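PDB 5AVM: phosphoribosylformylglycinamidine cyclo-ligase, which probably catalyses the ATP-dependent ring closure of formylglycinamidine ribonucleotide to 5-aminoimidazole ribonucleotide in de novo purine biosynthesis. Local coordinates for residues N89-L92 and A93-A96; V159-R162 and S163-L166; G210-L213 and K214-L217. One frame throughout, in Å; residues are numbered along the deposited sequence.

How the contacts relate
The three contacts illustrate how local bonds start or end helices and strands. They come in series along the chain. Contact 1 ends helix 79-92 before strand 97-107, and contact 2 turns the chain at the end of strand 150-161, the antiparallel neighbour of 97-107 in one mixed sheet. Their centres lie about 10 Å apart, and they touch, probably through a hydrogen bond from Leu-166 N to Gln-94 O (2.8 Å). Contact 3 starts helix 213-218, its centre about 29 Å from contact 1's and about 38 Å from contact 2's. Contacts 1 and 2 thus join at one end of the N-terminal sheet, while contact 3 belongs to the C-terminal domain.

Contact 1. Residues N89-L92 and A93-A96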
loop_
_atom_site.group_PDB
_atom_site.type_symbol
_atom_site.label_atom_id
_atom_site.label_comp_id
_atom_site.label_asym_id
_atom_site.label_seq_id
_atom_site.Cartn_x
_atom_site.Cartn_y
_atom_site.Cartn_z
ATOM N N ASN B 89 1.805 9.666 12.063
ATOM C CA ASN B 89 1.090 10.928 12.221
ATOM C C ASN B 89 -0.293 10.949 11.599
ATOM O O ASN B 89 -1.209 11.526 12.169
ATOM C CB ASN B 89 1.910 12.096 11.662
ATOM C CG ASN B 89 3.128 12.430 12.518
ATOM O OD1 ASN B 89 3.353 11.824 13.576
ATOM N ND2 ASN B 89 3.922 13.402 12.063
ATOM N N ASP B 90 -0.451 10.345 10.427
ATOM C CA ASP B 90 -1.764 10.314 9.780
ATOM C C ASP B 90 -2.769 9.573 10.656
ATOM O O ASP B 90 -3.981 9.811 10.577
ATOM C CB ASP B 90 -1.668 9.644 8.405
ATOM C CG ASP B 90 -1.452 10.646 7.282
ATOM O OD1 ASP B 90 -1.140 11.821 7.578
ATOM O OD2 ASP B 90 -1.594 10.259 6.100
ATOM N N LEU B 91 -2.250 8.679 11.495
ATOM C CA LEU B 91 -3.070 7.896 12.406
ATOM C C LEU B 91 -3.322 8.698 13.684
ATOM O O LEU B 91 -4.434 8.695 14.209
ATOM C CB LEU B 91 -2.378 6.562 12.727
ATOM C CG LEU B 91 -3.178 5.284 12.438
ATOM C CD1 LEU B 91 -3.484 5.170 10.954
ATOM C CD2 LEU B 91 -2.385 4.079 12.890
ATOM N N LEU B 92 -2.296 9.394 14.178
ATOM C CA LEU B 92 -2.439 10.209 15.382
ATOM C C LEU B 92 -3.482 11.295 15.178
ATOM O O LEU B 92 -4.079 11.773 16.138
ATOM C CB LEU B 92 -1.108 10.849 15.766
ATOM C CG LEU B 92 -0.047 9.912 16.352
ATOM C CD1 LEU B 92 1.264 10.676 16.522
ATOM C CD2 LEU B 92 -0.524 9.342 17.681
ATOM N N ALA B 93 -3.695 11.687 13.925
ATOM C CA ALA B 93 -4.687 12.707 13.592
ATOM C C ALA B 93 -6.089 12.153 13.820
ATOM O O ALA B 93 -7.029 12.903 14.073
ATOM C CB ALA B 93 -4.530 13.132 12.146
ATOM N N GLN B 94 -6.223 10.836 13.724
ATOM C CA GLN B 94 -7.507 10.168 13.934
ATOM C C GLN B 94 -7.756 9.921 15.428
ATOM O O GLN B 94 -8.896 9.759 15.863
ATOM C CB GLN B 94 -7.525 8.828 13.185
ATOM C CG GLN B 94 -7.336 8.948 11.680
ATOM C CD GLN B 94 -7.444 7.609 10.969
ATOM O OE1 GLN B 94 -8.395 6.856 11.183
ATOM N NE2 GLN B 94 -6.472 7.311 10.110
ATOM N N GLY B 95 -6.671 9.883 16.195
ATOM C CA GLY B 95 -6.744 9.651 17.626
ATOM C C GLY B 95 -6.281 8.250 17.983
ATOM O O GLY B 95 -6.469 7.792 19.109
ATOM N N ALA B 96 -5.634 7.580 17.038
ATOM C CA ALA B 96 -5.201 6.209 17.256
ATOM C C ALA B 96 -3.724 5.970 17.532
ATOM O O ALA B 96 -2.879 6.827 17.277
ATOM C CB ALA B 96 -5.636 5.352 16.069
#
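A Schellman motif ends helix 79-92, and Leu-91, Leu-92, Gly-95 and Ala-96 supply its defining bonds. Ala-96 N reaches back to Leu-91 O over 3.3 Å with a fairly straight N-H (163°), while Gly-95 N makes a weak bond to Leu-92 O at 3.2 Å. Leu-91 O also accepts from Gln-94 N at 2.8 Å, so this carbonyl oxygen serves two donors, with a weak third from Gly-95 N. Ala-96 N and Gln-94 N approach it from opposite faces of its plane, both standing well out of that plane. Just before the cap, Ala-93 N still makes a regular i to i+4 bond to Asn-89 O. Gly-95 makes the reversal possible: its phi of 106° would jam any CB against the carbonyl oxygen of Gln-94.

The side chains spread from this turn in different directions. Leu-92 packs on Leu-225, Phe-228 and Trp-232 of helix 225-233, and Leu-91 and Ala-96 lie on the sheet, against Thr-59 and Val-57 of strand 54-62 respectively. The polar ends of the preceding residues are used outside the turn: Asn-89 bonds Arg-222 O and Tyr-224 N, and Asp-90 OD1 bonds His-243 ND1. The cap thus sits between the N-terminal sheet and elements of the C-terminal domain.

Gln-94 has its CG anti to its carbonyl carbon (chi1 -60°), which puts CG 3.6 Å from Asp-90 O. The extended remainder of the chain then crosses the Leu-91 side chain at a slant, Gln-94 NE2 resting 3.8 Å from Leu-91 CD1. Elsewhere in the turn, Leu-92 CD2 approaches Ala-96 O to 3.5 Å.

Contact 2. Residues V159-R162 and S163-L166; sequences VVER and SRIL
Arg-164 N donates to Glu-161 O over 2.7 Å, and the next amide repeats the step more loosely: Ile-165 N makes a weak bond to Arg-162 O at 3.3 Å. Two successive backbone acceptors are thereby satisfied by donors three residues on. The polar side chains look beyond the turn, mostly to Glu-53. Glu-161 OE2 accepts from Glu-53 N, Ser-163 OG is hydrogen-bonded to Glu-53 OE1, and Arg-162 NH2 makes a long, weak ion pair with Glu-53 OE2; Glu-161 OE2 stays 5.4 Å from Arg-164 NH1, too far for direct contact.

The side-chain part of the contact is largely apolar. With CG1 anti to its carbonyl carbon (chi1 -68°), Ile-165 lays that atom 3.8 Å from Val-160 CG1, the two side chains crossing at about a right angle. The same Ile-165 CG1 also packs 3.3 Å from Arg-162 O. With an alanine here in place of Ile-165, Val-160 CG1 would probably lose this neighbour and a gap would open beside the Arg-162 carbonyl.

Overlapping i to i+3 bonds of this kind mark a single 3-10 turn, made here of two consecutive beta turns, which takes the chain off strand 150-161 as it leaves the N-terminal sheet.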
loop_
_atom_site.group_PDB
_atom_site.type_symbol
_atom_site.label_atom_id
_atom_site.label_comp_id
_atom_site.label_asym_id
_atom_site.label_seq_id
_atom_site.Cartn_x
_atom_site.Cartn_y
_atom_site.Cartn_z
ATOM N N VAL B 159 -5.361 1.459 16.413
ATOM C CA VAL B 159 -6.600 1.246 17.137
ATOM C C VAL B 159 -6.950 2.502 17.928
ATOM O O VAL B 159 -6.069 3.234 18.367
ATOM C CB VAL B 159 -6.470 0.005 18.080
ATOM C CG1 VAL B 159 -5.408 0.265 19.159
ATOM C CG2 VAL B 159 -7.822 -0.343 18.690
ATOM N N VAL B 160 -8.242 2.756 18.091
ATOM C CA VAL B 160 -8.710 3.926 18.824
ATOM C C VAL B 160 -10.086 3.634 19.435
ATOM O O VAL B 160 -10.869 2.875 18.869
ATOM C CB VAL B 160 -8.814 5.142 17.872
ATOM C CG1 VAL B 160 -9.772 4.826 16.738
ATOM C CG2 VAL B 160 -9.252 6.385 18.639
ATOM N N GLU B 161 -10.371 4.204 20.601
ATOM C CA GLU B 161 -11.675 4.001 21.229
ATOM C C GLU B 161 -12.623 4.917 20.472
ATOM O O GLU B 161 -12.343 6.104 20.310
ATOM C CB GLU B 161 -11.631 4.374 22.709
ATOM C CG GLU B 161 -10.683 3.505 23.530
ATOM C CD GLU B 161 -11.213 2.100 23.765
ATOM O OE1 GLU B 161 -10.467 1.126 23.507
ATOM O OE2 GLU B 161 -12.371 1.975 24.216
ATOM N N ARG B 162 -13.735 4.355 20.008
ATOM C CA ARG B 162 -14.720 5.089 19.216
ATOM C C ARG B 162 -15.048 6.501 19.681
ATOM O O ARG B 162 -14.997 7.448 18.897
ATOM C CB ARG B 162 -16.012 4.281 19.119
ATOM C CG ARG B 162 -17.017 4.802 18.092
ATOM C CD ARG B 162 -18.344 5.072 18.771
ATOM N NE ARG B 162 -18.646 4.034 19.748
ATOM C CZ ARG B 162 -19.352 4.231 20.853
ATOM N NH1 ARG B 162 -19.832 5.432 21.127
ATOM N NH2 ARG B 162 -19.574 3.226 21.686
ATOM N N SER B 163 -15.390 6.655 20.953
ATOM C CA SER B 163 -15.741 7.977 21.441
ATOM C C SER B 163 -14.542 8.914 21.606
ATOM O O SER B 163 -14.711 10.092 21.919
ATOM C CB SER B 163 -16.538 7.859 22.748
ATOM O OG SER B 163 -15.908 6.986 23.659
ATOM N N ARG B 164 -13.334 8.407 21.377
ATOM C CA ARG B 164 -12.143 9.241 21.504
ATOM C C ARG B 164 -11.499 9.528 20.163
ATOM O O ARG B 164 -10.346 9.958 20.096
ATOM C CB ARG B 164 -11.129 8.594 22.445
ATOM C CG ARG B 164 -11.530 8.722 23.891
ATOM C CD ARG B 164 -10.607 7.977 24.814
ATOM N NE ARG B 164 -11.097 8.060 26.186
ATOM C CZ ARG B 164 -10.837 7.163 27.130
ATOM N NH1 ARG B 164 -10.087 6.101 26.854
ATOM N NH2 ARG B 164 -11.340 7.323 28.348
ATOM N N ILE B 165 -12.256 9.289 19.097
ATOM C CA ILE B 165 -11.779 9.549 17.742
ATOM C C ILE B 165 -11.807 11.056 17.505
ATOM O O ILE B 165 -12.814 11.719 17.769
ATOM C CB ILE B 165 -12.684 8.865 16.664
ATOM C CG1 ILE B 165 -12.551 7.346 16.748
ATOM C CG2 ILE B 165 -12.296 9.334 15.269
ATOM C CD1 ILE B 165 -13.469 6.613 15.811
ATOM N N LEU B 166 -10.690 11.589 17.021
ATOM C CA LEU B 166 -10.579 13.013 16.713
ATOM C C LEU B 166 -11.284 13.274 15.383
ATOM O O LEU B 166 -11.288 12.413 14.495
ATOM C CB LEU B 166 -9.104 13.423 16.607
ATOM C CG LEU B 166 -8.345 13.764 17.889
ATOM C CD1 LEU B 166 -9.209 13.536 19.115
ATOM C CD2 LEU B 166 -7.089 12.946 17.950
#

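Contact 3. Residues G210-L213 and K214-L217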
loop_
_atom_site.group_PDB
_atom_site.type_symbol
_atom_site.label_atom_id
_atom_site.label_comp_id
_atom_site.label_asym_id
_atom_site.label_seq_id
_atom_site.Cartn_x
_atom_site.Cartn_y
_atom_site.Cartn_z
ATOM N N GLY B 210 23.008 26.222 9.466
ATOM C CA GLY B 210 23.707 25.619 10.589
ATOM C C GLY B 210 24.132 24.211 10.199
ATOM O O GLY B 210 24.683 23.457 11.002
ATOM N N GLU B 211 23.871 23.871 8.941
ATOM C CA GLU B 211 24.194 22.567 8.384
ATOM C C GLU B 211 24.066 22.710 6.874
ATOM O O GLU B 211 23.800 23.808 6.379
ATOM C CB GLU B 211 23.197 21.524 8.886
ATOM C CG GLU B 211 21.801 21.665 8.290
ATOM C CD GLU B 211 20.735 21.014 9.147
ATOM O OE1 GLU B 211 21.016 19.951 9.736
ATOM O OE2 GLU B 211 19.616 21.559 9.226
ATOM N N SER B 212 24.238 21.606 6.148
ATOM C CA SER B 212 24.145 21.625 4.685
ATOM C C SER B 212 22.736 21.343 4.165
ATOM O O SER B 212 21.808 21.088 4.939
ATOM C CB SER B 212 25.100 20.596 4.088
ATOM O OG SER B 212 24.725 19.282 4.463
ATOM N N LEU B 213 22.578 21.397 2.846
ATOM C CA LEU B 213 21.283 21.112 2.251
ATOM C C LEU B 213 20.934 19.644 2.495
ATOM O O LEU B 213 19.821 19.317 2.902
ATOM C CB LEU B 213 21.305 21.404 0.749
ATOM C CG LEU B 213 21.103 22.868 0.370
ATOM C CD1 LEU B 213 21.295 23.047 -1.125
ATOM C CD2 LEU B 213 19.712 23.305 0.792
ATOM N N LYS B 214 21.897 18.762 2.247
ATOM C CA LYS B 214 21.695 17.329 2.448
ATOM C C LYS B 214 21.087 17.076 3.833
ATOM O O LYS B 214 20.018 16.477 3.964
ATOM C CB LYS B 214 23.036 16.594 2.332
ATOM C CG LYS B 214 22.954 15.078 2.479
ATOM C CD LYS B 214 24.319 14.474 2.831
ATOM C CE LYS B 214 25.407 14.851 1.825
ATOM N NZ LYS B 214 26.736 14.305 2.207
ATOM N N GLU B 215 21.779 17.559 4.861
ATOM C CA GLU B 215 21.351 17.392 6.240
ATOM C C GLU B 215 20.001 18.013 6.570
ATOM O O GLU B 215 19.185 17.406 7.267
ATOM C CB GLU B 215 22.419 17.954 7.177
ATOM C CG GLU B 215 23.591 17.024 7.362
ATOM C CD GLU B 215 23.151 15.679 7.897
ATOM O OE1 GLU B 215 22.612 15.636 9.023
ATOM O OE2 GLU B 215 23.331 14.667 7.187
ATOM N N ALA B 216 19.766 19.218 6.070
ATOM C CA ALA B 216 18.522 19.917 6.345
ATOM C C ALA B 216 17.329 19.431 5.533
ATOM O O ALA B 216 16.189 19.523 5.991
ATOM C CB ALA B 216 18.718 21.408 6.131
ATOM N N LEU B 217 17.588 18.910 4.335
ATOM C CA LEU B 217 16.525 18.438 3.448
ATOM C C LEU B 217 16.179 16.963 3.619
ATOM O O LEU B 217 15.081 16.533 3.253
ATOM C CB LEU B 217 16.914 18.699 1.993
ATOM C CG LEU B 217 16.079 19.678 1.167
ATOM C CD1 LEU B 217 15.913 20.991 1.896
ATOM C CD2 LEU B 217 16.771 19.893 -0.171
#
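Leu-217 N donates to Leu-213 O over 2.7 Å, and one residue back Ala-216 N donates to Ser-212 O at 3.0 Å. These are the opening backbone bonds of helix 213-218. Ahead of them, Ser-212 OG accepts from Glu-215 N in a weak but almost straight bond, 3.4 Å long at 175°. The hydroxyl is brought over the first turn by a chi1 of 64°, which sets OG between the backbone N and the carbonyl carbon.

The Glu-211 side chain extends alongside this turn. Its OE2 lies 3.2 Å from Ala-216 CB, and its OE1 packs 3.5 Å from Glu-215 CB, the side chains of the two glutamates crossing at about a right angle. The two carboxylates are near neighbours, Glu-211 OE1 being 4.7 Å from Glu-215 OE1, a like-charge approach that is likely to be eased by the salt bridge from Glu-211 to Arg-219. On the buried face, Leu-213 packs on Tyr-278 and Leu-217 on Val-275, both of helix 275-283.

A serine hydroxyl accepting, here weakly, from the amide three residues on is the classic helix N-cap, in this case starting a short helix of the C-terminal domain.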